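Local coordinates for protein argininosuccinate lyase (Chelativorans sp., PDB 6RXA) that acts as a carbon-nitrogen lyase (EDDS lyase) of the aspartase/fumarase superfamily and is predicted to split argininosuccinate into fumarate and arginine, at residues Ile136-Arg139 and Glu140-His144; Gly169-Leu172 and Met173-Glu177; Ala463-His466 and Lys467-Ala470; Ala475-Ala478 and Leu479-Ala482. The protein carries 2 engineered substitutions. All coordinates share one frame; numbering follows the deposited sequence.

Interaction 1. Residues Ile136-Arg139 and Glu140-His144; sequences IGYR and EAVVH
The ring of Tyr138 meets Val142 obliquely, CE1 lying 4.3 Å from CG2 one helical turn on. The bond from CA to CB of Tyr138 leads away from that next turn, and its ring packs among Phe248, Leu252 and Leu255 of helix 236-262 and Met342 of helix 329-348, a place that suits a large aromatic. The second ring, of His144, has the carbonyl oxygen of Glu140 over one face, toward the rim. On another side of the helix Glu140 folds back along its own turn: with CG anti to the carbonyl carbon (chi1 -75°), that CG comes 3.3 Å from Ile136 O. The extended chain then carries OE2 to 3.6 Å from Ile136 CG2, while OE1 lies 3.9 Å from CA of Gly137. OE2 is taken up in a salt bridge by Arg469. Were Glu140 cut back to an alanine, Arg469 would probably lose this carboxylate and CG2 of Ile136 its neighbour. Arg139, fully extended, suits a buried spot because NH2 and NH1 form salt bridges with Glu464 and Asp468, and NE is hydrogen-bonded to Ser176 OG. Under these side chains run i to i+4 bonds, such as Val143 N to Arg139 O at 2.9 Å (168°). Helix 112-147 is one of the long helices of the aspartase/fumarase bundle, with Tyr138 on its apolar side and Arg139 and Glu140 tied to helix 451-500.

Interaction 2. Residues Gly169-Leu172 and Met173-Glu177; sequences GHYL and MAISE
Met173 and Ala174 press closely on the preceding turn. CG of Met173 lies 3.3 Å from Gly169 O, placed there because CG stands beside its own backbone N (chi1 -67°), and the thioether chain beyond it is bent. The small methyl of Ala174 fits 3.3 Å from Tyr171 O, where the helix is tightly wound: Ala174 N gives a bent bond to that same oxygen, 2.9 Å long at 132°, from well above the carbonyl plane. The regular pattern returns with Ser176 N to Leu172 O, 3.0 Å and in the carbonyl plane. Looser by comparison is the oblique crossing of Tyr171 and Ile175, CE1 to CG1 4.1 Å. Beyond it, the Tyr171 hydroxyl bonds Glu258, its ring packs edge-to-face with Trp262, and Tyr318 of the second subunit touches both Tyr171 and Ile175. On the partly exposed side, Glu177 reaches backbone amides of Val226 and Asn227 of that subunit. His170 O, only weakly bonded by Met173 N and Ala174 N within the turn, also accepts from Asn227 ND2 of the second subunit, consistent with a carbonyl partly turned to an outside donor.

Interaction 3. Residues Ala463-His466 and Lys467-Ala470; sequences AELH and KDRA
Arg469 starts beside its own backbone N (chi1 -68°) and bends at chi3 (-69°), which folds the guanidinium back over the turn of Leu465 and His466. One face of the flat group has Leu465 O 3.7 Å above its centre, with His466 N over the same face nearer the rim. NH2 comes alongside Leu465 CB at 3.7 Å and forms a salt bridge with Glu140 of helix 112-147, whereas NH1 lies 3.6 Å from His466 CA and at the edge of the imidazole, near its plane. Leucine suits this place: it is buried, while His466 stands at the exposed side. Asp468, its CG likewise anti to the carbonyl carbon (chi1 -65°), lies along the preceding turn, and OD2 meets Leu465 CD2 at 3.7 Å. CG of Asp468 is 3.2 Å from Glu464 O, the oxygen that accepts the backbone bond from Asp468 N. The short acid suits a buried position because OD1 forms a salt bridge with Arg187 NH1 and OD2 with Arg139 NH1. An asparagine in its place would probably weaken the hold on Arg187 and leave Arg139 to rely on Glu464. Helix 112-147 is met by Leu465, on Arg139 and Glu140, and by Asp468 and Arg469, on Ile136, while Glu464 touches Ala180 and Asp468 touches Leu183 on helix 168-193.

Interaction 4. Residues Ala475-Ala478 and Leu479-Ala482; sequences ATQA and LANA
Residues 475-478 accept i to i+4 backbone bonds from 479-482, from the short Asn481 N to Gln477 O at 2.8 Å to a weak one from Leu479 N to Ala475 O at 3.3 Å. Beside the backbone bond between the same two residues, the amide side chains of Gln477 and Asn481 join as well. Gln477 NE2 donates to Asn481 OD1 at 2.9 Å, nearly straight at 160°; the acceptor lies in the plane of the glutamine amide, yet the donor sits above the plane of the asparagine carbonyl, and the two amides are turned 41° apart. A bend at chi2 (66°) steers the glutamine chain over the next turn, and its extra methylene gives the length to span it. This is a polar i to i+4 bridge on the surface of helix 451-500, one of the long helices of the aspartase/fumarase bundle. CG of Asn481 also lies 3.2 Å from Gln477 O. Leu479 occupies a different side: CG approaches Ala475 O at 3.5 Å, and the side chain, with that of Ala475, packs on Leu129 of helix 112-147, an apolar contact, and also touches Arg125 and Asp126. Thr476 turns its hydroxyl back along the helix to bond Leu472 O. Small Ala480 keeps its methyl 3.6 Å from Thr476 O.

Following the chain from the N terminus, interaction 1 comes first on helix 112-147, interaction 2 next on helix 168-193, then interactions 3 and 4 on the long helix 451-500. Each is local to its helix, so none closes a loop, and they stand in series without nesting or crossing. Interaction 1 is the hub: it touches interaction 2, where Val142 CG1 packs 3.1 Å from Leu172 O, and interaction 3, where Arg139 CD lies 3.7 Å from Leu465 CD2. Interactions 2 and 3 do not touch, their nearest atoms being about 6 Å apart. Interaction 4 stands farther along helix 451-500, its centre about 18 Å from that of interaction 3, yet it too packs on helix 112-147.

Interaction 1. Residues Ile136-Arg139 and Glu140-His144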
ATOM      1  N   ILE A 136     -15.043  15.242 -16.766  1.00 12.60           N
ATOM      2  CA  ILE A 136     -15.406  15.848 -18.045  1.00 13.33           C
ATOM      3  C   ILE A 136     -15.033  17.331 -18.054  1.00 13.51           C
ATOM      4  O   ILE A 136     -14.468  17.838 -19.029  1.00 13.90           O
ATOM      5  CB  ILE A 136     -16.901  15.623 -18.338  1.00 14.27           C
ATOM      6  CG1 ILE A 136     -17.175  14.165 -18.676  1.00 14.20           C
ATOM      7  CG2 ILE A 136     -17.355  16.550 -19.473  1.00 15.33           C
ATOM      8  CD1 ILE A 136     -18.663  13.850 -18.785  1.00 15.58           C
ATOM      9  N   GLY A 137     -15.324  18.043 -16.966  1.00 13.55           N
ATOM     10  CA  GLY A 137     -14.965  19.452 -16.903  1.00 14.30           C
ATOM     11  C   GLY A 137     -13.467  19.673 -17.009  1.00 14.53           C
ATOM     12  O   GLY A 137     -13.008  20.642 -17.626  1.00 14.51           O
ATOM     13  N   TYR A 138     -12.688  18.784 -16.407  1.00 13.64           N
ATOM     14  CA  TYR A 138     -11.231  18.836 -16.494  1.00 13.30           C
ATOM     15  C   TYR A 138     -10.776  18.586 -17.920  1.00 13.44           C
ATOM     16  O   TYR A 138      -9.969  19.350 -18.464  1.00 13.80           O
ATOM     17  CB  TYR A 138     -10.695  17.780 -15.532  1.00 12.68           C
ATOM     18  CG  TYR A 138      -9.205  17.617 -15.315  1.00 13.22           C
ATOM     19  CD1 TYR A 138      -8.322  18.675 -15.387  1.00 13.89           C
ATOM     20  CD2 TYR A 138      -8.695  16.365 -14.985  1.00 13.53           C
ATOM     21  CE1 TYR A 138      -6.968  18.483 -15.145  1.00 14.92           C
ATOM     22  CE2 TYR A 138      -7.351  16.168 -14.737  1.00 13.92           C
ATOM     23  CZ  TYR A 138      -6.490  17.237 -14.822  1.00 15.01           C
ATOM     24  OH  TYR A 138      -5.141  17.054 -14.589  1.00 15.47           O
ATOM     25  N   ARG A 139     -11.336  17.559 -18.566  1.00 13.09           N
ATOM     26  CA  ARG A 139     -10.988  17.295 -19.956  1.00 12.70           C
ATOM     27  C   ARG A 139     -11.394  18.454 -20.859  1.00 13.63           C
ATOM     28  O   ARG A 139     -10.651  18.824 -21.782  1.00 13.78           O
ATOM     29  CB  ARG A 139     -11.606  15.975 -20.422  1.00 12.49           C
ATOM     30  CG  ARG A 139     -11.156  15.580 -21.811  1.00 13.58           C
ATOM     31  CD  ARG A 139     -11.790  14.287 -22.249  1.00 15.13           C
ATOM     32  NE  ARG A 139     -11.224  13.858 -23.519  1.00 16.22           N
ATOM     33  CZ  ARG A 139     -11.738  12.913 -24.290  1.00 16.71           C
ATOM     34  NH1 ARG A 139     -12.866  12.321 -23.938  1.00 16.78           N
ATOM     35  NH2 ARG A 139     -11.124  12.569 -25.413  1.00 16.93           N
ATOM     36  N   GLU A 140     -12.562  19.058 -20.611  1.00 14.12           N
ATOM     37  CA  GLU A 140     -12.982  20.220 -21.392  1.00 14.78           C
ATOM     38  C   GLU A 140     -11.949  21.335 -21.296  1.00 15.09           C
ATOM     39  O   GLU A 140     -11.556  21.928 -22.308  1.00 15.18           O
ATOM     40  CB  GLU A 140     -14.349  20.734 -20.929  1.00 15.07           C
ATOM     41  CG  GLU A 140     -15.514  19.890 -21.372  1.00 16.98           C
ATOM     42  CD  GLU A 140     -16.826  20.317 -20.755  1.00 20.67           C
ATOM     43  OE1 GLU A 140     -16.809  21.205 -19.878  1.00 22.47           O
ATOM     44  OE2 GLU A 140     -17.879  19.747 -21.128  1.00 21.57           O
ATOM     45  N   ALA A 141     -11.500  21.644 -20.076  1.00 14.48           N
ATOM     46  CA  ALA A 141     -10.520  22.711 -19.903  1.00 14.00           C
ATOM     47  C   ALA A 141      -9.218  22.394 -20.630  1.00 13.96           C
ATOM     48  O   ALA A 141      -8.612  23.282 -21.245  1.00 13.50           O
ATOM     49  CB  ALA A 141     -10.269  22.952 -18.422  1.00 13.88           C
ATOM     50  N   VAL A 142      -8.786  21.136 -20.578  1.00 14.25           N
ATOM     51  CA  VAL A 142      -7.552  20.695 -21.235  1.00 13.60           C
ATOM     52  C   VAL A 142      -7.657  20.850 -22.748  1.00 13.92           C
ATOM     53  O   VAL A 142      -6.755  21.393 -23.394  1.00 13.91           O
ATOM     54  CB  VAL A 142      -7.265  19.239 -20.828  1.00 13.87           C
ATOM     55  CG1 VAL A 142      -6.239  18.571 -21.725  1.00 14.00           C
ATOM     56  CG2 VAL A 142      -6.826  19.176 -19.362  1.00 13.66           C
ATOM     57  N   VAL A 143      -8.740  20.344 -23.343  1.00 14.26           N
ATOM     58  CA  VAL A 143      -8.884  20.383 -24.795  1.00 14.61           C
ATOM     59  C   VAL A 143      -9.085  21.811 -25.284  1.00 15.30           C
ATOM     60  O   VAL A 143      -8.508  22.223 -26.301  1.00 15.05           O
ATOM     61  CB  VAL A 143     -10.043  19.469 -25.230  1.00 15.84           C
ATOM     62  CG1 VAL A 143     -10.312  19.622 -26.720  1.00 16.66           C
ATOM     63  CG2 VAL A 143      -9.737  18.031 -24.914  1.00 15.27           C
ATOM     64  N   HIS A 144      -9.902  22.593 -24.572  1.00 15.48           N
ATOM     65  CA  HIS A 144     -10.158  23.968 -24.989  1.00 16.44           C
ATOM     66  C   HIS A 144      -8.896  24.817 -24.869  1.00 15.87           C
ATOM     67  O   HIS A 144      -8.646  25.689 -25.711  1.00 17.06           O
ATOM     68  CB  HIS A 144     -11.339  24.532 -24.205  1.00 18.98           C
ATOM     69  CG  HIS A 144     -12.589  23.714 -24.350  1.00 24.55           C
ATOM     70  ND1 HIS A 144     -13.737  23.967 -23.629  1.00 26.62           N
ATOM     71  CD2 HIS A 144     -12.867  22.641 -25.131  1.00 26.18           C
ATOM     72  CE1 HIS A 144     -14.668  23.087 -23.960  1.00 27.41           C
ATOM     73  NE2 HIS A 144     -14.163  22.266 -24.864  1.00 26.94           N
TER

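Interaction 2. Residues Gly169-Leu172 and Met173-Glu177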
ATOM      1  N   GLY A 169      -0.202  22.770 -27.087  1.00 14.02           N
ATOM      2  CA  GLY A 169      -1.389  22.032 -27.488  1.00 14.48           C
ATOM      3  C   GLY A 169      -1.161  20.534 -27.572  1.00 14.78           C
ATOM      4  O   GLY A 169      -1.993  19.739 -27.139  1.00 14.21           O
ATOM      5  N   HIS A 170      -0.052  20.129 -28.190  1.00 15.56           N
ATOM      6  CA  HIS A 170       0.284  18.711 -28.284  1.00 14.42           C
ATOM      7  C   HIS A 170       0.401  18.071 -26.907  1.00 13.55           C
ATOM      8  O   HIS A 170      -0.114  16.972 -26.675  1.00 12.75           O
ATOM      9  CB  HIS A 170       1.588  18.590 -29.068  1.00 14.01           C
ATOM     10  CG  HIS A 170       2.111  17.198 -29.176  1.00 15.65           C
ATOM     11  ND1 HIS A 170       3.284  16.810 -28.568  1.00 14.80           N
ATOM     12  CD2 HIS A 170       1.637  16.107 -29.824  1.00 14.93           C
ATOM     13  CE1 HIS A 170       3.504  15.533 -28.831  1.00 14.88           C
ATOM     14  NE2 HIS A 170       2.521  15.085 -29.593  1.00 14.70           N
ATOM     15  N   TYR A 171       1.083  18.746 -25.975  1.00 12.74           N
ATOM     16  CA  TYR A 171       1.214  18.225 -24.620  1.00 12.90           C
ATOM     17  C   TYR A 171      -0.155  18.026 -23.971  1.00 12.81           C
ATOM     18  O   TYR A 171      -0.441  16.970 -23.386  1.00 12.84           O
ATOM     19  CB  TYR A 171       2.089  19.166 -23.767  1.00 13.37           C
ATOM     20  CG  TYR A 171       2.214  18.659 -22.349  1.00 13.37           C
ATOM     21  CD1 TYR A 171       1.267  18.977 -21.395  1.00 12.44           C
ATOM     22  CD2 TYR A 171       3.252  17.819 -21.982  1.00 13.54           C
ATOM     23  CE1 TYR A 171       1.341  18.482 -20.126  1.00 11.81           C
ATOM     24  CE2 TYR A 171       3.338  17.314 -20.693  1.00 13.34           C
ATOM     25  CZ  TYR A 171       2.380  17.652 -19.767  1.00 12.52           C
ATOM     26  OH  TYR A 171       2.432  17.161 -18.479  1.00 13.47           O
ATOM     27  N   LEU A 172      -1.011  19.049 -24.037  1.00 12.64           N
ATOM     28  CA  LEU A 172      -2.330  18.964 -23.417  1.00 13.09           C
ATOM     29  C   LEU A 172      -3.153  17.829 -24.004  1.00 12.86           C
ATOM     30  O   LEU A 172      -3.941  17.206 -23.288  1.00 13.90           O
ATOM     31  CB  LEU A 172      -3.054  20.303 -23.520  1.00 13.37           C
ATOM     32  CG  LEU A 172      -2.424  21.380 -22.636  1.00 15.55           C
ATOM     33  CD1 LEU A 172      -2.931  22.766 -23.028  1.00 17.59           C
ATOM     34  CD2 LEU A 172      -2.716  21.107 -21.166  1.00 15.81           C
ATOM     35  N   MET A 173      -2.962  17.503 -25.280  1.00 12.80           N
ATOM     36  CA  MET A 173      -3.724  16.405 -25.849  1.00 13.77           C
ATOM     37  C   MET A 173      -3.256  15.047 -25.345  1.00 13.73           C
ATOM     38  O   MET A 173      -4.024  14.087 -25.423  1.00 13.98           O
ATOM     39  CB  MET A 173      -3.773  16.498 -27.368  1.00 15.09           C
ATOM     40  CG  MET A 173      -4.571  17.719 -27.835  1.00 15.71           C
ATOM     41  SD  MET A 173      -6.183  17.953 -27.058  1.00 15.07           S
ATOM     42  CE  MET A 173      -7.065  16.554 -27.732  1.00 16.57           C
ATOM     43  N   ALA A 174      -2.041  14.935 -24.793  1.00 13.72           N
ATOM     44  CA  ALA A 174      -1.690  13.708 -24.082  1.00 13.53           C
ATOM     45  C   ALA A 174      -2.580  13.545 -22.864  1.00 13.65           C
ATOM     46  O   ALA A 174      -3.102  12.455 -22.595  1.00 13.14           O
ATOM     47  CB  ALA A 174      -0.216  13.739 -23.661  1.00 13.53           C
ATOM     48  N   ILE A 175      -2.779  14.639 -22.126  1.00 12.84           N
ATOM     49  CA  ILE A 175      -3.650  14.613 -20.955  1.00 12.36           C
ATOM     50  C   ILE A 175      -5.074  14.263 -21.372  1.00 12.11           C
ATOM     51  O   ILE A 175      -5.737  13.453 -20.723  1.00 12.78           O
ATOM     52  CB  ILE A 175      -3.560  15.952 -20.200  1.00 12.90           C
ATOM     53  CG1 ILE A 175      -2.107  16.302 -19.845  1.00 14.13           C
ATOM     54  CG2 ILE A 175      -4.448  15.914 -18.969  1.00 13.29           C
ATOM     55  CD1 ILE A 175      -1.395  15.297 -18.977  1.00 15.22           C
ATOM     56  N   SER A 176      -5.546  14.815 -22.500  1.00 12.63           N
ATOM     57  CA  SER A 176      -6.897  14.493 -22.950  1.00 13.16           C
ATOM     58  C   SER A 176      -7.064  12.994 -23.193  1.00 13.34           C
ATOM     59  O   SER A 176      -8.099  12.415 -22.837  1.00 12.78           O
ATOM     60  CB  SER A 176      -7.255  15.297 -24.202  1.00 13.70           C
ATOM     61  OG  SER A 176      -8.565  14.950 -24.663  1.00 13.70           O
ATOM     62  N   GLU A 177      -6.063  12.350 -23.798  1.00 13.25           N
ATOM     63  CA  GLU A 177      -6.160  10.919 -24.085  1.00 13.42           C
ATOM     64  C   GLU A 177      -6.125  10.102 -22.798  1.00 12.56           C
ATOM     65  O   GLU A 177      -6.860   9.114 -22.666  1.00 13.09           O
ATOM     66  CB  GLU A 177      -5.041  10.531 -25.069  1.00 14.39           C
ATOM     67  CG  GLU A 177      -5.158   9.101 -25.629  1.00 15.31           C
ATOM     68  CD  GLU A 177      -4.347   8.854 -26.894  1.00 16.69           C
ATOM     69  OE1 GLU A 177      -3.778   9.803 -27.465  1.00 17.21           O
ATOM     70  OE2 GLU A 177      -4.319   7.684 -27.336  1.00 17.58           O
TER

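Interaction 3. Residues Ala463-His466 and Lys467-Ala470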
ATOM      1  N   ALA A 463     -15.593  15.555 -30.322  1.00 17.96           N
ATOM      2  CA  ALA A 463     -16.675  14.611 -30.567  1.00 18.60           C
ATOM      3  C   ALA A 463     -16.821  13.633 -29.409  1.00 18.22           C
ATOM      4  O   ALA A 463     -17.942  13.294 -29.011  1.00 19.35           O
ATOM      5  CB  ALA A 463     -16.427  13.872 -31.880  1.00 19.60           C
ATOM      6  N   GLU A 464     -15.697  13.171 -28.856  1.00 17.43           N
ATOM      7  CA  GLU A 464     -15.740  12.281 -27.700  1.00 17.57           C
ATOM      8  C   GLU A 464     -16.361  12.976 -26.494  1.00 17.66           C
ATOM      9  O   GLU A 464     -17.143  12.368 -25.759  1.00 18.20           O
ATOM     10  CB  GLU A 464     -14.338  11.747 -27.393  1.00 17.61           C
ATOM     11  CG  GLU A 464     -13.870  10.696 -28.391  1.00 19.91           C
ATOM     12  CD  GLU A 464     -12.483  10.137 -28.113  1.00 22.23           C
ATOM     13  OE1 GLU A 464     -11.794  10.561 -27.158  1.00 22.61           O
ATOM     14  OE2 GLU A 464     -12.069   9.238 -28.875  1.00 23.94           O
ATOM     15  N   LEU A 465     -16.038  14.258 -26.285  1.00 17.71           N
ATOM     16  CA  LEU A 465     -16.591  14.989 -25.149  1.00 17.06           C
ATOM     17  C   LEU A 465     -18.104  15.122 -25.261  1.00 16.69           C
ATOM     18  O   LEU A 465     -18.819  15.063 -24.250  1.00 17.17           O
ATOM     19  CB  LEU A 465     -15.943  16.370 -25.066  1.00 17.48           C
ATOM     20  CG  LEU A 465     -14.598  16.404 -24.341  1.00 16.70           C
ATOM     21  CD1 LEU A 465     -13.843  17.681 -24.678  1.00 16.26           C
ATOM     22  CD2 LEU A 465     -14.814  16.287 -22.835  1.00 16.38           C
ATOM     23  N   HIS A 466     -18.611  15.327 -26.476  1.00 17.20           N
ATOM     24  CA  HIS A 466     -20.051  15.323 -26.683  1.00 18.35           C
ATOM     25  C   HIS A 466     -20.660  13.999 -26.232  1.00 17.81           C
ATOM     26  O   HIS A 466     -21.702  13.983 -25.563  1.00 18.69           O
ATOM     27  CB  HIS A 466     -20.354  15.582 -28.158  1.00 23.14           C
ATOM     28  CG  HIS A 466     -21.813  15.634 -28.460  1.00 38.40           C
ATOM     29  ND1 HIS A 466     -22.573  16.766 -28.255  1.00 44.14           N
ATOM     30  CD2 HIS A 466     -22.664  14.683 -28.913  1.00 43.89           C
ATOM     31  CE1 HIS A 466     -23.827  16.515 -28.588  1.00 47.17           C
ATOM     32  NE2 HIS A 466     -23.910  15.259 -28.990  1.00 44.25           N
ATOM     33  N   LYS A 467     -20.019  12.880 -26.573  1.00 17.34           N
ATOM     34  CA  LYS A 467     -20.512  11.575 -26.137  1.00 17.46           C
ATOM     35  C   LYS A 467     -20.370  11.390 -24.626  1.00 17.08           C
ATOM     36  O   LYS A 467     -21.255  10.801 -23.990  1.00 17.33           O
ATOM     37  CB  LYS A 467     -19.776  10.469 -26.892  1.00 19.54           C
ATOM     38  CG  LYS A 467     -20.107  10.405 -28.387  1.00 29.33           C
ATOM     39  CD  LYS A 467     -19.270   9.321 -29.065  1.00 51.07           C
ATOM     40  CE  LYS A 467     -20.104   8.385 -29.923  1.00 77.00           C
ATOM     41  NZ  LYS A 467     -19.873   8.628 -31.372  1.00 91.81           N
ATOM     42  N   ASP A 468     -19.274  11.890 -24.035  1.00 16.32           N
ATOM     43  CA  ASP A 468     -19.097  11.833 -22.587  1.00 16.19           C
ATOM     44  C   ASP A 468     -20.265  12.523 -21.880  1.00 15.61           C
ATOM     45  O   ASP A 468     -20.835  11.999 -20.911  1.00 16.15           O
ATOM     46  CB  ASP A 468     -17.804  12.562 -22.163  1.00 15.98           C
ATOM     47  CG  ASP A 468     -16.506  11.917 -22.662  1.00 16.18           C
ATOM     48  OD1 ASP A 468     -16.438  10.683 -22.869  1.00 16.95           O
ATOM     49  OD2 ASP A 468     -15.505  12.670 -22.806  1.00 16.70           O
ATOM     50  N   ARG A 469     -20.617  13.728 -22.347  1.00 15.93           N
ATOM     51  CA  ARG A 469     -21.697  14.486 -21.723  1.00 16.01           C
ATOM     52  C   ARG A 469     -23.036  13.790 -21.929  1.00 16.67           C
ATOM     53  O   ARG A 469     -23.877  13.777 -21.031  1.00 17.85           O
ATOM     54  CB  ARG A 469     -21.720  15.925 -22.257  1.00 16.63           C
ATOM     55  CG  ARG A 469     -20.518  16.770 -21.845  1.00 17.36           C
ATOM     56  CD  ARG A 469     -20.684  18.244 -22.238  1.00 19.06           C
ATOM     57  NE  ARG A 469     -20.631  18.401 -23.691  1.00 18.87           N
ATOM     58  CZ  ARG A 469     -19.534  18.700 -24.389  1.00 18.99           C
ATOM     59  NH1 ARG A 469     -19.617  18.790 -25.700  1.00 19.80           N
ATOM     60  NH2 ARG A 469     -18.364  18.897 -23.795  1.00 18.57           N
ATOM     61  N   ALA A 470     -23.247  13.178 -23.095  1.00 17.07           N
ATOM     62  CA  ALA A 470     -24.508  12.490 -23.345  1.00 18.82           C
ATOM     63  C   ALA A 470     -24.663  11.275 -22.437  1.00 17.87           C
ATOM     64  O   ALA A 470     -25.749  11.025 -21.904  1.00 18.83           O
ATOM     65  CB  ALA A 470     -24.587  12.097 -24.817  1.00 20.89           C
TER

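Interaction 4. Residues Ala475-Ala478 and Leu479-Ala482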
ATOM      1  N   ALA A 475     -27.451   8.853 -17.774  1.00 15.93           N
ATOM      2  CA  ALA A 475     -27.367   8.162 -16.490  1.00 15.98           C
ATOM      3  C   ALA A 475     -28.022   8.982 -15.390  1.00 16.13           C
ATOM      4  O   ALA A 475     -28.739   8.436 -14.543  1.00 17.45           O
ATOM      5  CB  ALA A 475     -25.912   7.858 -16.124  1.00 16.09           C
ATOM      6  N   THR A 476     -27.795  10.303 -15.396  1.00 16.53           N
ATOM      7  CA  THR A 476     -28.397  11.182 -14.397  1.00 17.62           C
ATOM      8  C   THR A 476     -29.915  11.202 -14.522  1.00 17.16           C
ATOM      9  O   THR A 476     -30.633  11.140 -13.513  1.00 18.35           O
ATOM     10  CB  THR A 476     -27.820  12.592 -14.545  1.00 22.32           C
ATOM     11  OG1 THR A 476     -26.398  12.560 -14.323  1.00 21.76           O
ATOM     12  CG2 THR A 476     -28.452  13.532 -13.537  1.00 27.30           C
ATOM     13  N   GLN A 477     -30.425  11.309 -15.748  1.00 17.21           N
ATOM     14  CA  GLN A 477     -31.868  11.377 -15.945  1.00 18.67           C
ATOM     15  C   GLN A 477     -32.546  10.078 -15.521  1.00 18.07           C
ATOM     16  O   GLN A 477     -33.642  10.105 -14.952  1.00 19.46           O
ATOM     17  CB  GLN A 477     -32.172  11.710 -17.402  1.00 25.24           C
ATOM     18  CG  GLN A 477     -33.626  12.094 -17.653  1.00 40.18           C
ATOM     19  CD  GLN A 477     -34.009  13.394 -16.968  1.00 57.76           C
ATOM     20  OE1 GLN A 477     -33.397  14.436 -17.201  1.00 77.46           O
ATOM     21  NE2 GLN A 477     -35.017  13.335 -16.105  1.00 50.66           N
ATOM     22  N   ALA A 478     -31.909   8.930 -15.773  1.00 17.26           N
ATOM     23  CA  ALA A 478     -32.482   7.662 -15.337  1.00 18.55           C
ATOM     24  C   ALA A 478     -32.698   7.644 -13.828  1.00 17.53           C
ATOM     25  O   ALA A 478     -33.741   7.184 -13.348  1.00 17.24           O
ATOM     26  CB  ALA A 478     -31.582   6.506 -15.763  1.00 20.07           C
ATOM     27  N   LEU A 479     -31.726   8.143 -13.062  1.00 16.96           N
ATOM     28  CA  LEU A 479     -31.883   8.174 -11.607  1.00 16.92           C
ATOM     29  C   LEU A 479     -32.952   9.173 -11.193  1.00 17.67           C
ATOM     30  O   LEU A 479     -33.741   8.904 -10.279  1.00 18.24           O
ATOM     31  CB  LEU A 479     -30.551   8.516 -10.940  1.00 16.62           C
ATOM     32  CG  LEU A 479     -29.397   7.544 -11.176  1.00 16.25           C
ATOM     33  CD1 LEU A 479     -28.231   7.933 -10.303  1.00 16.74           C
ATOM     34  CD2 LEU A 479     -29.855   6.118 -10.915  1.00 16.05           C
ATOM     35  N   ALA A 480     -33.006  10.331 -11.861  1.00 18.31           N
ATOM     36  CA  ALA A 480     -34.014  11.325 -11.516  1.00 19.77           C
ATOM     37  C   ALA A 480     -35.415  10.814 -11.811  1.00 19.60           C
ATOM     38  O   ALA A 480     -36.341  11.038 -11.026  1.00 19.79           O
ATOM     39  CB  ALA A 480     -33.736  12.619 -12.286  1.00 21.85           C
ATOM     40  N   ASN A 481     -35.595  10.123 -12.939  1.00 19.74           N
ATOM     41  CA  ASN A 481     -36.909   9.584 -13.262  1.00 20.56           C
ATOM     42  C   ASN A 481     -37.340   8.542 -12.237  1.00 19.92           C
ATOM     43  O   ASN A 481     -38.510   8.501 -11.832  1.00 20.37           O
ATOM     44  CB  ASN A 481     -36.893   8.976 -14.658  1.00 21.89           C
ATOM     45  CG  ASN A 481     -36.745  10.024 -15.740  1.00 27.04           C
ATOM     46  OD1 ASN A 481     -36.880  11.221 -15.480  1.00 30.61           O
ATOM     47  ND2 ASN A 481     -36.467   9.583 -16.955  1.00 28.39           N
ATOM     48  N   ALA A 482     -36.412   7.686 -11.807  1.00 19.02           N
ATOM     49  CA  ALA A 482     -36.770   6.674 -10.824  1.00 18.51           C
ATOM     50  C   ALA A 482     -37.142   7.318  -9.499  1.00 18.85           C
ATOM     51  O   ALA A 482     -38.111   6.908  -8.853  1.00 18.14           O
ATOM     52  CB  ALA A 482     -35.620   5.689 -10.622  1.00 17.47           C
TER